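Local coordinates for protein GTN Reductase (PDB 5N6G) that binds flavin mononucleotide as an Old Yellow Enzyme-type ene-reductase and probably reduces activated carbon-carbon double bonds with electrons from NADH or NADPH, at residues R103-T107 with S108-H112; D244-P247 with L248-V252. All coordinates share one frame; numbering follows the deposited sequence.

Contact 1 of 2, residues R103-T107 with S108-H112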
ATOM      1  N   ARG A 103       7.052 -13.664  -0.062  1.00 11.51           N
ATOM      2  CA  ARG A 103       7.632 -14.535   0.953  1.00 12.28           C
ATOM      3  C   ARG A 103       7.189 -14.228   2.386  1.00 12.09           C
ATOM      4  O   ARG A 103       7.506 -15.016   3.285  1.00 13.14           O
ATOM      5  CB  ARG A 103       9.156 -14.472   0.895  1.00 13.23           C
ATOM      6  CG  ARG A 103       9.750 -13.154   1.378  1.00 11.97           C
ATOM      7  CD  ARG A 103      11.266 -13.176   1.199  1.00 14.80           C
ATOM      8  NE  ARG A 103      11.888 -11.964   1.735  1.00 13.16           N
ATOM      9  CZ  ARG A 103      13.150 -11.889   2.140  1.00 15.35           C
ATOM     10  NH1 ARG A 103      13.979 -12.927   2.070  1.00 16.18           N
ATOM     11  NH2 ARG A 103      13.609 -10.742   2.633  1.00 16.67           N
ATOM     12  N   ILE A 104       6.495 -13.117   2.618  1.00 13.19           N
ATOM     13  CA  ILE A 104       6.138 -12.706   3.985  1.00 12.69           C
ATOM     14  C   ILE A 104       4.789 -13.341   4.295  1.00 14.44           C
ATOM     15  O   ILE A 104       3.737 -12.698   4.279  1.00 13.81           O
ATOM     16  CB  ILE A 104       6.123 -11.188   4.129  1.00 11.66           C
ATOM     17  CG1 ILE A 104       7.445 -10.585   3.630  1.00 13.72           C
ATOM     18  CG2 ILE A 104       5.881 -10.809   5.556  1.00 13.09           C
ATOM     19  CD1 ILE A 104       8.693 -11.045   4.395  1.00 15.83           C
ATOM     20  N   SER A 105       4.818 -14.640   4.587  1.00 13.63           N
ATOM     21  CA  SER A 105       3.598 -15.393   4.844  1.00 14.10           C
ATOM     22  C   SER A 105       3.951 -16.659   5.625  1.00 14.71           C
ATOM     23  O   SER A 105       5.095 -16.873   6.031  1.00 14.52           O
ATOM     24  CB  SER A 105       2.877 -15.700   3.527  1.00 13.54           C
ATOM     25  OG  SER A 105       1.583 -16.277   3.711  1.00 16.71           O
ATOM     26  N   HIS A 106       2.936 -17.484   5.851  1.00 14.75           N
ATOM     27  CA  HIS A 106       3.059 -18.708   6.619  1.00 14.78           C
ATOM     28  C   HIS A 106       2.258 -19.784   5.908  1.00 15.38           C
ATOM     29  O   HIS A 106       1.256 -19.489   5.262  1.00 15.70           O
ATOM     30  CB  HIS A 106       2.542 -18.496   8.048  1.00 18.94           C
ATOM     31  CG  HIS A 106       2.836 -19.632   8.977  1.00 21.09           C
ATOM     32  ND1 HIS A 106       1.921 -20.633   9.226  1.00 28.33           N
ATOM     33  CD2 HIS A 106       3.921 -19.911   9.743  1.00 21.69           C
ATOM     34  CE1 HIS A 106       2.441 -21.495  10.080  1.00 23.66           C
ATOM     35  NE2 HIS A 106       3.645 -21.070  10.421  1.00 25.36           N
ATOM     36  N   THR A 107       2.737 -21.022   5.990  1.00 16.22           N
ATOM     37  CA  THR A 107       2.059 -22.125   5.310  1.00 16.32           C
ATOM     38  C   THR A 107       0.589 -22.238   5.709  1.00 18.14           C
ATOM     39  O   THR A 107      -0.244 -22.605   4.875  1.00 20.85           O
ATOM     40  CB  THR A 107       2.771 -23.437   5.598  1.00 18.32           C
ATOM     41  OG1 THR A 107       2.822 -23.645   7.023  1.00 22.22           O
ATOM     42  CG2 THR A 107       4.170 -23.430   5.009  1.00 18.89           C
ATOM     43  N   SER A 108       0.247 -21.917   6.961  1.00 18.95           N
ATOM     44  CA  SER A 108      -1.132 -22.058   7.430  1.00 20.09           C
ATOM     45  C   SER A 108      -2.103 -21.096   6.737  1.00 20.12           C
ATOM     46  O   SER A 108      -3.324 -21.292   6.824  1.00 25.06           O
ATOM     47  CB  SER A 108      -1.177 -21.853   8.949  1.00 23.86           C
ATOM     48  OG  SER A 108      -0.861 -20.507   9.251  1.00 24.11           O
ATOM     49  N   LEU A 109      -1.597 -20.049   6.079  1.00 16.56           N
ATOM     50  CA  LEU A 109      -2.411 -19.091   5.346  1.00 18.24           C
ATOM     51  C   LEU A 109      -2.498 -19.398   3.856  1.00 21.88           C
ATOM     52  O   LEU A 109      -3.321 -18.790   3.159  1.00 22.22           O
ATOM     53  CB  LEU A 109      -1.844 -17.668   5.531  1.00 16.76           C
ATOM     54  CG  LEU A 109      -1.750 -17.179   6.974  1.00 19.87           C
ATOM     55  CD1 LEU A 109      -0.924 -15.879   7.052  1.00 19.46           C
ATOM     56  CD2 LEU A 109      -3.136 -16.969   7.547  1.00 36.48           C
ATOM     57  N   GLN A 110      -1.637 -20.280   3.344  1.00 17.43           N
ATOM     58  CA  GLN A 110      -1.499 -20.539   1.925  1.00 17.97           C
ATOM     59  C   GLN A 110      -2.478 -21.609   1.468  1.00 19.75           C
ATOM     60  O   GLN A 110      -2.825 -22.516   2.235  1.00 19.65           O
ATOM     61  CB  GLN A 110      -0.081 -21.003   1.614  1.00 18.43           C
ATOM     62  CG  GLN A 110       0.906 -19.878   1.792  1.00 15.65           C
ATOM     63  CD  GLN A 110       0.717 -18.799   0.771  1.00 21.09           C
ATOM     64  OE1 GLN A 110       0.559 -19.072  -0.431  1.00 21.79           O
ATOM     65  NE2 GLN A 110       0.704 -17.563   1.225  1.00 18.97           N
ATOM     66  N   PRO A 111      -2.902 -21.545   0.211  1.00 19.32           N
ATOM     67  CA  PRO A 111      -3.702 -22.645  -0.326  1.00 23.88           C
ATOM     68  C   PRO A 111      -2.900 -23.938  -0.291  1.00 23.90           C
ATOM     69  O   PRO A 111      -1.687 -23.957  -0.522  1.00 25.12           O
ATOM     70  CB  PRO A 111      -4.031 -22.193  -1.755  1.00 35.66           C
ATOM     71  CG  PRO A 111      -3.083 -21.116  -2.072  1.00 37.10           C
ATOM     72  CD  PRO A 111      -2.626 -20.511  -0.796  1.00 20.53           C
ATOM     73  N   HIS A 112      -3.580 -25.011   0.065  1.00 24.24           N
ATOM     74  CA  HIS A 112      -2.996 -26.344   0.152  1.00 26.96           C
ATOM     75  C   HIS A 112      -1.931 -26.444   1.235  1.00 22.30           C
ATOM     76  O   HIS A 112      -1.213 -27.451   1.296  1.00 22.12           O
ATOM     77  CB  HIS A 112      -2.383 -26.777  -1.184  1.00 25.64           C
ATOM     78  CG  HIS A 112      -3.262 -26.513  -2.363  1.00 44.71           C
ATOM     79  ND1 HIS A 112      -2.838 -25.792  -3.458  1.00 51.73           N
ATOM     80  CD2 HIS A 112      -4.542 -26.870  -2.619  1.00 46.14           C
ATOM     81  CE1 HIS A 112      -3.819 -25.718  -4.338  1.00 45.39           C
ATOM     82  NE2 HIS A 112      -4.864 -26.364  -3.853  1.00 53.08           N
TER

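Contact 2 of 2, residues D244-P247 with L248-V252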
ATOM      1  N   ASP A 244      21.931   0.089  -3.826  1.00 16.80           N
ATOM      2  CA  ASP A 244      22.023   1.171  -4.813  1.00 16.02           C
ATOM      3  C   ASP A 244      20.626   1.514  -5.312  1.00 15.64           C
ATOM      4  O   ASP A 244      20.282   1.308  -6.481  1.00 16.93           O
ATOM      5  CB  ASP A 244      22.962   0.772  -5.942  1.00 17.12           C
ATOM      6  CG  ASP A 244      24.412   0.746  -5.484  1.00 24.41           C
ATOM      7  OD1 ASP A 244      24.951   1.838  -5.209  1.00 28.93           O
ATOM      8  OD2 ASP A 244      24.996  -0.362  -5.364  1.00 30.72           O
ATOM      9  N   PRO A 245      19.786   2.048  -4.430  1.00 15.61           N
ATOM     10  CA  PRO A 245      18.402   2.332  -4.821  1.00 14.25           C
ATOM     11  C   PRO A 245      18.244   3.439  -5.849  1.00 16.61           C
ATOM     12  O   PRO A 245      17.230   3.442  -6.560  1.00 15.13           O
ATOM     13  CB  PRO A 245      17.745   2.725  -3.487  1.00 16.62           C
ATOM     14  CG  PRO A 245      18.868   3.224  -2.670  1.00 19.76           C
ATOM     15  CD  PRO A 245      20.012   2.330  -3.011  1.00 18.65           C
ATOM     16  N   GLN A 246      19.168   4.398  -5.963  1.00 13.30           N
ATOM     17  CA  GLN A 246      18.846   5.538  -6.829  1.00 15.93           C
ATOM     18  C   GLN A 246      18.716   5.142  -8.294  1.00 16.86           C
ATOM     19  O   GLN A 246      17.712   5.519  -8.930  1.00 15.82           O
ATOM     20  CB  GLN A 246      19.873   6.662  -6.658  1.00 16.80           C
ATOM     21  CG  GLN A 246      19.360   7.971  -7.252  1.00 16.88           C
ATOM     22  CD  GLN A 246      18.537   8.764  -6.266  1.00 18.15           C
ATOM     23  OE1 GLN A 246      19.007   9.059  -5.172  1.00 18.37           O
ATOM     24  NE2 GLN A 246      17.324   9.168  -6.658  1.00 16.26           N
ATOM     25  N   PRO A 247      19.669   4.444  -8.905  1.00 14.75           N
ATOM     26  CA  PRO A 247      19.479   4.100 -10.328  1.00 15.16           C
ATOM     27  C   PRO A 247      18.293   3.189 -10.550  1.00 16.86           C
ATOM     28  O   PRO A 247      17.622   3.285 -11.590  1.00 16.61           O
ATOM     29  CB  PRO A 247      20.811   3.436 -10.729  1.00 18.29           C
ATOM     30  CG  PRO A 247      21.508   3.131  -9.451  1.00 24.28           C
ATOM     31  CD  PRO A 247      21.017   4.097  -8.414  1.00 17.26           C
ATOM     32  N   LEU A 248      18.023   2.307  -9.581  1.00 16.04           N
ATOM     33  CA  LEU A 248      16.916   1.373  -9.674  1.00 15.48           C
ATOM     34  C   LEU A 248      15.596   2.110  -9.687  1.00 12.57           C
ATOM     35  O   LEU A 248      14.765   1.919 -10.594  1.00 15.17           O
ATOM     36  CB  LEU A 248      16.966   0.438  -8.470  1.00 13.91           C
ATOM     37  CG  LEU A 248      15.869  -0.609  -8.300  1.00 15.33           C
ATOM     38  CD1 LEU A 248      15.852  -1.618  -9.446  1.00 19.38           C
ATOM     39  CD2 LEU A 248      16.054  -1.278  -6.935  1.00 18.45           C
ATOM     40  N   TYR A 249      15.388   2.943  -8.669  1.00 15.04           N
ATOM     41  CA  TYR A 249      14.109   3.619  -8.500  1.00 12.80           C
ATOM     42  C   TYR A 249      13.933   4.771  -9.483  1.00 15.07           C
ATOM     43  O   TYR A 249      12.813   5.010  -9.939  1.00 13.72           O
ATOM     44  CB  TYR A 249      13.962   4.073  -7.050  1.00 13.83           C
ATOM     45  CG  TYR A 249      13.389   2.958  -6.224  1.00 16.32           C
ATOM     46  CD1 TYR A 249      12.007   2.791  -6.106  1.00 16.91           C
ATOM     47  CD2 TYR A 249      14.218   2.018  -5.636  1.00 15.25           C
ATOM     48  CE1 TYR A 249      11.479   1.758  -5.369  1.00 14.66           C
ATOM     49  CE2 TYR A 249      13.703   0.967  -4.921  1.00 14.72           C
ATOM     50  CZ  TYR A 249      12.338   0.838  -4.789  1.00 15.35           C
ATOM     51  OH  TYR A 249      11.864  -0.221  -4.072  1.00 16.42           O
ATOM     52  N   ASN A 250      15.010   5.458  -9.867  1.00 13.58           N
ATOM     53  CA  ASN A 250      14.877   6.447 -10.927  1.00 13.23           C
ATOM     54  C   ASN A 250      14.436   5.778 -12.215  1.00 15.46           C
ATOM     55  O   ASN A 250      13.585   6.310 -12.923  1.00 16.11           O
ATOM     56  CB  ASN A 250      16.177   7.217 -11.117  1.00 13.85           C
ATOM     57  CG  ASN A 250      16.371   8.336 -10.071  1.00 16.46           C
ATOM     58  OD1 ASN A 250      15.762   8.327  -8.984  1.00 16.18           O
ATOM     59  ND2 ASN A 250      17.230   9.292 -10.400  1.00 22.83           N
ATOM     60  N   TYR A 251      14.971   4.593 -12.519  1.00 13.20           N
ATOM     61  CA  TYR A 251      14.526   3.864 -13.705  1.00 13.67           C
ATOM     62  C   TYR A 251      13.052   3.509 -13.596  1.00 13.59           C
ATOM     63  O   TYR A 251      12.290   3.684 -14.552  1.00 13.98           O
ATOM     64  CB  TYR A 251      15.362   2.598 -13.909  1.00 15.73           C
ATOM     65  CG  TYR A 251      14.825   1.714 -15.015  1.00 13.38           C
ATOM     66  CD1 TYR A 251      15.177   1.937 -16.332  1.00 16.49           C
ATOM     67  CD2 TYR A 251      13.961   0.676 -14.733  1.00 16.36           C
ATOM     68  CE1 TYR A 251      14.663   1.141 -17.345  1.00 18.33           C
ATOM     69  CE2 TYR A 251      13.440  -0.101 -15.717  1.00 15.97           C
ATOM     70  CZ  TYR A 251      13.795   0.125 -17.024  1.00 15.88           C
ATOM     71  OH  TYR A 251      13.281  -0.661 -18.053  1.00 21.14           O
ATOM     72  N   VAL A 252      12.637   2.988 -12.442  1.00 13.49           N
ATOM     73  CA  VAL A 252      11.243   2.585 -12.255  1.00 12.69           C
ATOM     74  C   VAL A 252      10.313   3.755 -12.544  1.00 15.27           C
ATOM     75  O   VAL A 252       9.352   3.625 -13.314  1.00 13.46           O
ATOM     76  CB  VAL A 252      11.024   2.030 -10.838  1.00 14.67           C
ATOM     77  CG1 VAL A 252       9.545   1.948 -10.504  1.00 16.62           C
ATOM     78  CG2 VAL A 252      11.672   0.640 -10.750  1.00 15.62           C
TER

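Contact 1 of 2, residues R103-T107 with S108-H112
The His106 ring turns its ND1 edge toward the start of a short 3-10 turn, in the loop that follows barrel strand 94-99 of this TIM-barrel flavoenzyme, and its ND1 meets Ser108 twice. Ser108 OG stands at the ring edge, near the ring plane, 2.8 Å from His106 ND1, and either atom could be the donor. The backbone N of Ser108 also gives its hydrogen to His106 ND1, at 3.1 Å and nearly straight (163°), but from a direction tilted out of the ring plane. A ring swung opposite its own backbone N (chi1 -170°) presents this edge to the turn, while Thr128 and Ile130 of strand 127-131 pack against the His106 side chain. Two backbone bonds close the turn itself: Leu109 N to His106 O at 3.0 Å, and Gln110 N to Thr107 O at 3.1 Å.

The second side-chain pair joins Ser105 to Gln110. Bent at chi2 (-68°), the Gln110 chain passes its CG 3.5 Å from His106 O and then brings its amide to the serine, whose hydroxyl also bonds Gln63 O. Gln110 NE2 has a second acceptor in Gln61 O, so both polar groups tie the turn to the segment around residues 60-63. Gln110 NE2 donates to Ser105 OG over 2.9 Å, with the hydroxyl oxygen close to the amide plane.

Contact 2 of 2, residues D244-P247 with L248-V252
Gln246 reaches one turn forward to Asn250 in the first turn of helix 245-256, an i to i+4 side-chain pair on an outer helix of the TIM barrel. From CB the glutamine chain leads to CG, which lies 4.0 Å from both Asn250 OD1 and Asn250 ND2. A bend at chi2 (87°) lets NE2 point along the helix toward Asn250, with CD 3.9 Å from Asn250 OD1. At the tip the two branches part company: OE1 accepts a bond from the backbone N of Asp285, while NE2 donates to Asn250 OD1 at 2.9 Å. The two amide planes stand 72° apart; the acceptor lies near the plane of the glutamine amide, whereas Gln246 NE2 approaches Asn250 OD1 from above the asparagine carbonyl plane. Asn250 ND2 bonds Ser288 OG, so the pair connects this helix to the start of helix 286-295.

Along the backbone, the regular helical bonds from Tyr249 N to Pro245 O, Asn250 N to Gln246 O and Tyr251 N to Pro247 O hold the turn. Tyr249 lies on the buried side, packed against Leu189 and Phe289; its CD2 is 4.2 Å from Pro245 CB, and Pro245 O sits at the ring edge, 3.5 Å from Tyr249 CD2.

Contact 1 precedes contact 2 along the chain, and both lie in connections between strands of the same closed eight-stranded parallel barrel. Their centres are 30 Å apart and their nearest atoms about 13 Å, so they do not touch. Contact 1 occupies the long loop after the third barrel strand, 94-99, whereas contact 2 starts the helix that links the fifth and sixth strands, 227-231 and 263-267, in a beta-alpha-beta unit. Both lie outside the ligand pockets: the Leu109 side chain is about 11 Å from the bound 2-phenylacrylic acid, that of Tyr249 about 12 Å. The two contacts thus shape separate connections of the barrel, neither reaching the bound flavin or the ligand.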